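Long-range contact in L-threonine-O-3-phosphate decarboxylase (Porphyromonas gingivalis, PDB 3FKD), which probably binds pyridoxal 5'-phosphate as a class I/II aminotransferase-fold enzyme and is named as a decarboxylase of L-threonine O-3-phosphate: residues 127-140 against 158-170. Residues are numbered along the deposited sequence; the frame is centred on the assembly and turned at random.
Sequences FSNMDFCWLCNPNN and HPDTTFVLDQSYV
Cys133 CB touches Phe163 CD1 where strands 132-136 and 162-166 run parallel and adjacent, the two strands of a beta-alpha-beta unit joined through helix 148-157, in the central sheet of an aminotransferase-like fold. Five backbone hydrogen bonds join them, from Thr162 N to Asp131 O through Asp166 N to Leu135 O. Before the strands, Thr161 OG1 donates to Met130 O (2.8 Å). Phe127 lies across the His158 imidazole, planes 31° apart, with its CD1 3.3 Å from His158 CE1 over the imidazole face. Farther along the same ring, Phe127 CE2 meets Phe163 CE1 at 3.6 Å, obliquely, the planes 52° apart. Phe163 CG stands anti to its carbonyl carbon (chi1 -72°), which brings the ring toward the neighbouring strand, and Leu135 CD1 reaches its edge. On the opposite sheet face Phe132 lies alongside Thr162, CD1 3.5 Å from Thr162 CB, while Val164 CB sits over the rim of the Trp134 indole; helix 75-86 covers both. At the C-terminal ends, Cys136 SG lies in the plane of the Tyr169 ring, 3.7 Å from CD2. Asp166 OD1 accepts from Ser168 N, an Asx turn, and from Ser168 OG; its OD2 is hydrogen-bonded to Tyr102 OH. In fold type I pyridoxal-phosphate enzymes an aspartate ending this strand commonly pairs with the cofactor's pyridine nitrogen, a place Asp166 probably fills. One water donates to Asn137 O and Asp166 O and accepts from Tyr169 N (3.0 Å).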
loop_
_atom_site.group_PDB
_atom_site.type_symbol
_atom_site.label_atom_id
_atom_site.label_comp_id
_atom_site.label_asym_id
_atom_site.label_seq_id
_atom_site.Cartn_x
_atom_site.Cartn_y
_atom_site.Cartn_z
ATOM N N PHE A 127 -21.504 -15.450 -20.925
ATOM C CA PHE A 127 -21.065 -15.800 -19.568
ATOM C C PHE A 127 -20.778 -17.282 -19.325
ATOM O O PHE A 127 -20.520 -17.699 -18.190
ATOM C CB PHE A 127 -22.119 -15.342 -18.554
ATOM C CG PHE A 127 -22.214 -13.851 -18.414
ATOM C CD1 PHE A 127 -23.193 -13.146 -19.077
ATOM C CD2 PHE A 127 -21.309 -13.162 -17.628
ATOM C CE1 PHE A 127 -23.276 -11.796 -18.955
ATOM C CE2 PHE A 127 -21.384 -11.803 -17.511
ATOM C CZ PHE A 127 -22.365 -11.113 -18.172
ATOM N N SER A 128 -20.800 -18.066 -20.396
ATOM C CA SER A 128 -20.743 -19.523 -20.302
ATOM C C SER A 128 -19.631 -20.047 -19.427
ATOM O O SER A 128 -19.889 -20.791 -18.473
ATOM C CB SER A 128 -20.612 -20.119 -21.683
ATOM O OG SER A 128 -21.482 -19.431 -22.555
ATOM N N ASN A 129 -18.392 -19.686 -19.748
ATOM C CA ASN A 129 -17.266 -20.113 -18.908
ATOM C C ASN A 129 -16.487 -18.939 -18.318
ATOM O O ASN A 129 -15.253 -18.886 -18.411
ATOM C CB ASN A 129 -16.342 -21.048 -19.678
ATOM C CG ASN A 129 -17.067 -22.265 -20.221
ATOM O OD1 ASN A 129 -17.379 -23.204 -19.476
ATOM N ND2 ASN A 129 -17.350 -22.254 -21.522
HETATM N N MSE A 130 -17.232 -18.003 -17.731
HETATM C CA MSE A 130 -16.671 -16.790 -17.144
HETATM C C MSE A 130 -16.645 -16.898 -15.638
HETATM O O MSE A 130 -17.690 -16.978 -14.998
HETATM C CB MSE A 130 -17.518 -15.568 -17.508
HETATM C CG MSE A 130 -17.341 -15.075 -18.904
HETATM SE SE MSE A 130 -15.473 -15.012 -19.537
HETATM C CE MSE A 130 -15.913 -14.212 -21.258
ATOM N N ASP A 131 -15.477 -16.871 -15.040
ATOM C CA ASP A 131 -15.492 -17.036 -13.596
ATOM C C ASP A 131 -15.738 -15.667 -12.939
ATOM O O ASP A 131 -16.366 -15.552 -11.878
ATOM C CB ASP A 131 -14.227 -17.770 -13.109
ATOM C CG ASP A 131 -13.910 -19.037 -13.967
ATOM O OD1 ASP A 131 -14.841 -19.839 -14.257
ATOM O OD2 ASP A 131 -12.736 -19.216 -14.371
ATOM N N PHE A 132 -15.283 -14.627 -13.622
ATOM C CA PHE A 132 -15.442 -13.282 -13.143
ATOM C C PHE A 132 -15.879 -12.373 -14.254
ATOM O O PHE A 132 -15.491 -12.539 -15.410
ATOM C CB PHE A 132 -14.136 -12.767 -12.548
ATOM C CG PHE A 132 -13.714 -13.512 -11.324
ATOM C CD1 PHE A 132 -14.250 -13.196 -10.091
ATOM C CD2 PHE A 132 -12.811 -14.557 -11.414
ATOM C CE1 PHE A 132 -13.872 -13.891 -8.967
ATOM C CE2 PHE A 132 -12.437 -15.269 -10.301
ATOM C CZ PHE A 132 -12.961 -14.936 -9.075
ATOM N N CYS A 133 -16.715 -11.413 -13.863
ATOM C CA CYS A 133 -17.098 -10.305 -14.695
ATOM C C CYS A 133 -16.865 -8.995 -13.935
ATOM O O CYS A 133 -17.339 -8.823 -12.814
ATOM C CB CYS A 133 -18.562 -10.438 -15.102
ATOM S SG CYS A 133 -19.112 -9.091 -16.122
ATOM N N TRP A 134 -16.156 -8.072 -14.575
ATOM C CA TRP A 134 -15.687 -6.853 -13.935
ATOM C C TRP A 134 -16.433 -5.597 -14.433
ATOM O O TRP A 134 -16.261 -5.146 -15.570
ATOM C CB TRP A 134 -14.174 -6.712 -14.145
ATOM C CG TRP A 134 -13.316 -7.872 -13.581
ATOM C CD1 TRP A 134 -13.301 -9.187 -14.005
ATOM C CD2 TRP A 134 -12.342 -7.794 -12.526
ATOM N NE1 TRP A 134 -12.394 -9.917 -13.264
ATOM C CE2 TRP A 134 -11.774 -9.088 -12.377
ATOM C CE3 TRP A 134 -11.876 -6.749 -11.717
ATOM C CZ2 TRP A 134 -10.790 -9.369 -11.441
ATOM C CZ3 TRP A 134 -10.894 -7.026 -10.770
ATOM C CH2 TRP A 134 -10.359 -8.343 -10.646
ATOM N N LEU A 135 -17.271 -5.030 -13.582
ATOM C CA LEU A 135 -18.042 -3.859 -13.968
ATOM C C LEU A 135 -17.781 -2.683 -13.062
ATOM O O LEU A 135 -17.255 -2.814 -11.952
ATOM C CB LEU A 135 -19.529 -4.179 -13.978
ATOM C CG LEU A 135 -19.767 -5.388 -14.877
ATOM C CD1 LEU A 135 -21.106 -6.027 -14.601
ATOM C CD2 LEU A 135 -19.601 -4.993 -16.349
ATOM N N CYS A 136 -18.123 -1.514 -13.548
ATOM C CA CYS A 136 -18.003 -0.334 -12.720
ATOM C C CYS A 136 -19.179 0.526 -13.095
ATOM O O CYS A 136 -19.435 0.776 -14.262
ATOM C CB CYS A 136 -16.648 0.349 -12.936
ATOM S SG CYS A 136 -16.445 1.949 -12.167
ATOM N N ASN A 137 -19.915 0.946 -12.086
ATOM C CA ASN A 137 -21.179 1.596 -12.320
ATOM C C ASN A 137 -21.341 2.788 -11.372
ATOM O O ASN A 137 -21.390 2.590 -10.157
ATOM C CB ASN A 137 -22.298 0.556 -12.130
ATOM C CG ASN A 137 -23.661 1.129 -12.394
ATOM O OD1 ASN A 137 -23.831 1.851 -13.346
ATOM N ND2 ASN A 137 -24.627 0.834 -11.552
ATOM N N PRO A 138 -21.399 4.028 -11.917
ATOM C CA PRO A 138 -21.250 4.394 -13.338
ATOM C C PRO A 138 -19.813 4.200 -13.778
ATOM O O PRO A 138 -18.912 4.372 -12.971
ATOM C CB PRO A 138 -21.591 5.893 -13.355
ATOM C CG PRO A 138 -21.316 6.351 -12.026
ATOM C CD PRO A 138 -21.711 5.214 -11.111
ATOM N N ASN A 139 -19.612 3.859 -15.041
ATOM C CA ASN A 139 -18.306 3.467 -15.565
ATOM C C ASN A 139 -17.334 4.613 -15.853
ATOM O O ASN A 139 -17.725 5.642 -16.334
ATOM C CB ASN A 139 -18.509 2.628 -16.830
ATOM C CG ASN A 139 -17.231 1.978 -17.312
ATOM O OD1 ASN A 139 -16.549 1.267 -16.564
ATOM N ND2 ASN A 139 -16.902 2.205 -18.568
ATOM N N ASN A 140 -16.066 4.403 -15.531
ATOM C CA ASN A 140 -14.926 5.222 -15.948
ATOM C C ASN A 140 -14.392 4.589 -17.244
ATOM O O ASN A 140 -14.019 3.446 -17.226
ATOM C CB ASN A 140 -13.879 5.116 -14.812
ATOM C CG ASN A 140 -12.509 5.677 -15.168
ATOM O OD1 ASN A 140 -12.366 6.578 -15.990
ATOM N ND2 ASN A 140 -11.487 5.160 -14.499
ATOM N N HIS A 158 -26.665 -15.552 -13.788
ATOM C CA HIS A 158 -25.351 -16.215 -13.877
ATOM C C HIS A 158 -24.644 -16.483 -12.527
ATOM O O HIS A 158 -23.633 -15.861 -12.206
ATOM C CB HIS A 158 -24.424 -15.425 -14.801
ATOM C CG HIS A 158 -25.072 -14.983 -16.071
ATOM N ND1 HIS A 158 -25.498 -13.689 -16.276
ATOM C CD2 HIS A 158 -25.364 -15.663 -17.208
ATOM C CE1 HIS A 158 -26.024 -13.589 -17.487
ATOM N NE2 HIS A 158 -25.955 -14.774 -18.071
ATOM N N PRO A 159 -25.173 -17.435 -11.754
ATOM C CA PRO A 159 -24.652 -17.914 -10.467
ATOM C C PRO A 159 -23.172 -18.269 -10.494
ATOM O O PRO A 159 -22.488 -18.245 -9.474
ATOM C CB PRO A 159 -25.451 -19.199 -10.240
ATOM C CG PRO A 159 -26.721 -18.956 -10.930
ATOM C CD PRO A 159 -26.398 -18.150 -12.143
ATOM N N ASP A 160 -22.672 -18.640 -11.655
ATOM C CA ASP A 160 -21.337 -19.212 -11.699
ATOM C C ASP A 160 -20.339 -18.164 -12.147
ATOM O O ASP A 160 -19.177 -18.449 -12.367
ATOM C CB ASP A 160 -21.328 -20.479 -12.561
ATOM C CG ASP A 160 -22.241 -21.565 -11.984
ATOM O OD1 ASP A 160 -22.222 -21.738 -10.756
ATOM O OD2 ASP A 160 -22.989 -22.231 -12.734
ATOM N N THR A 161 -20.808 -16.937 -12.281
ATOM C CA THR A 161 -19.911 -15.837 -12.529
ATOM C C THR A 161 -19.932 -14.912 -11.327
ATOM O O THR A 161 -20.967 -14.377 -10.935
ATOM C CB THR A 161 -20.289 -15.035 -13.780
ATOM O OG1 THR A 161 -20.330 -15.910 -14.921
ATOM C CG2 THR A 161 -19.276 -13.918 -14.004
ATOM N N THR A 162 -18.774 -14.744 -10.723
ATOM C CA THR A 162 -18.637 -13.742 -9.708
ATOM C C THR A 162 -18.545 -12.378 -10.363
ATOM O O THR A 162 -17.693 -12.125 -11.210
ATOM C CB THR A 162 -17.410 -14.007 -8.846
ATOM O OG1 THR A 162 -17.575 -15.277 -8.213
ATOM C CG2 THR A 162 -17.266 -12.910 -7.787
ATOM N N PHE A 163 -19.443 -11.498 -9.984
ATOM C CA PHE A 163 -19.389 -10.149 -10.538
ATOM C C PHE A 163 -18.562 -9.249 -9.626
ATOM O O PHE A 163 -18.880 -9.099 -8.459
ATOM C CB PHE A 163 -20.804 -9.589 -10.786
ATOM C CG PHE A 163 -21.490 -10.230 -11.938
ATOM C CD1 PHE A 163 -21.437 -9.662 -13.192
ATOM C CD2 PHE A 163 -22.128 -11.447 -11.790
ATOM C CE1 PHE A 163 -22.046 -10.280 -14.268
ATOM C CE2 PHE A 163 -22.738 -12.076 -12.878
ATOM C CZ PHE A 163 -22.703 -11.486 -14.107
ATOM N N VAL A 164 -17.478 -8.686 -10.142
ATOM C CA VAL A 164 -16.737 -7.738 -9.341
ATOM C C VAL A 164 -17.145 -6.314 -9.728
ATOM O O VAL A 164 -16.924 -5.830 -10.862
ATOM C CB VAL A 164 -15.210 -7.952 -9.378
ATOM C CG1 VAL A 164 -14.531 -7.013 -8.379
ATOM C CG2 VAL A 164 -14.844 -9.436 -9.071
ATOM N N LEU A 165 -17.768 -5.656 -8.759
ATOM C CA LEU A 165 -18.393 -4.360 -8.994
ATOM C C LEU A 165 -17.592 -3.238 -8.323
ATOM O O LEU A 165 -17.715 -3.038 -7.136
ATOM C CB LEU A 165 -19.835 -4.388 -8.469
ATOM C CG LEU A 165 -20.922 -3.656 -9.240
ATOM C CD1 LEU A 165 -22.266 -3.765 -8.502
ATOM C CD2 LEU A 165 -20.525 -2.199 -9.467
ATOM N N ASP A 166 -16.760 -2.552 -9.101
ATOM C CA ASP A 166 -16.136 -1.293 -8.717
ATOM C C ASP A 166 -17.216 -0.299 -8.361
ATOM O O ASP A 166 -17.985 0.140 -9.230
ATOM C CB ASP A 166 -15.254 -0.739 -9.847
ATOM C CG ASP A 166 -14.306 0.379 -9.377
ATOM O OD1 ASP A 166 -14.495 0.892 -8.246
ATOM O OD2 ASP A 166 -13.352 0.736 -10.131
ATOM N N GLN A 167 -17.291 0.018 -7.071
ATOM C CA GLN A 167 -18.252 0.983 -6.538
ATOM C C GLN A 167 -17.640 2.356 -6.247
ATOM O O GLN A 167 -18.191 3.127 -5.456
ATOM C CB GLN A 167 -18.831 0.432 -5.249
ATOM C CG GLN A 167 -19.493 -0.890 -5.421
ATOM C CD GLN A 167 -20.889 -0.750 -5.974
ATOM O OE1 GLN A 167 -21.065 -0.517 -7.167
ATOM N NE2 GLN A 167 -21.891 -0.885 -5.109
ATOM N N SER A 168 -16.505 2.651 -6.867
ATOM C CA SER A 168 -15.778 3.867 -6.575
ATOM C C SER A 168 -16.633 5.100 -6.738
ATOM O O SER A 168 -16.403 6.101 -6.081
ATOM C CB SER A 168 -14.551 4.017 -7.473
ATOM O OG SER A 168 -13.534 3.100 -7.139
ATOM N N TYR A 169 -17.589 5.026 -7.663
ATOM C CA TYR A 169 -18.385 6.171 -8.112
ATOM C C TYR A 169 -19.845 6.004 -7.757
ATOM O O TYR A 169 -20.703 6.712 -8.295
ATOM C CB TYR A 169 -18.264 6.348 -9.627
ATOM C CG TYR A 169 -16.853 6.438 -10.128
ATOM C CD1 TYR A 169 -16.109 7.616 -9.994
ATOM C CD2 TYR A 169 -16.255 5.345 -10.742
ATOM C CE1 TYR A 169 -14.802 7.691 -10.458
ATOM C CE2 TYR A 169 -14.951 5.408 -11.201
ATOM C CZ TYR A 169 -14.226 6.574 -11.060
ATOM O OH TYR A 169 -12.933 6.600 -11.523
ATOM N N VAL A 170 -20.129 5.085 -6.843
ATOM C CA VAL A 170 -21.491 4.793 -6.478
ATOM C C VAL A 170 -22.184 6.052 -5.965
ATOM O O VAL A 170 -23.387 6.162 -6.052
ATOM C CB VAL A 170 -21.576 3.681 -5.436
ATOM C CG1 VAL A 170 -21.654 4.264 -4.035
ATOM C CG2 VAL A 170 -22.774 2.811 -5.716
HETATM O O HOH W 1 -18.969 2.847 -9.100
HETATM O O HOH W 2 -11.158 4.533 -11.771
#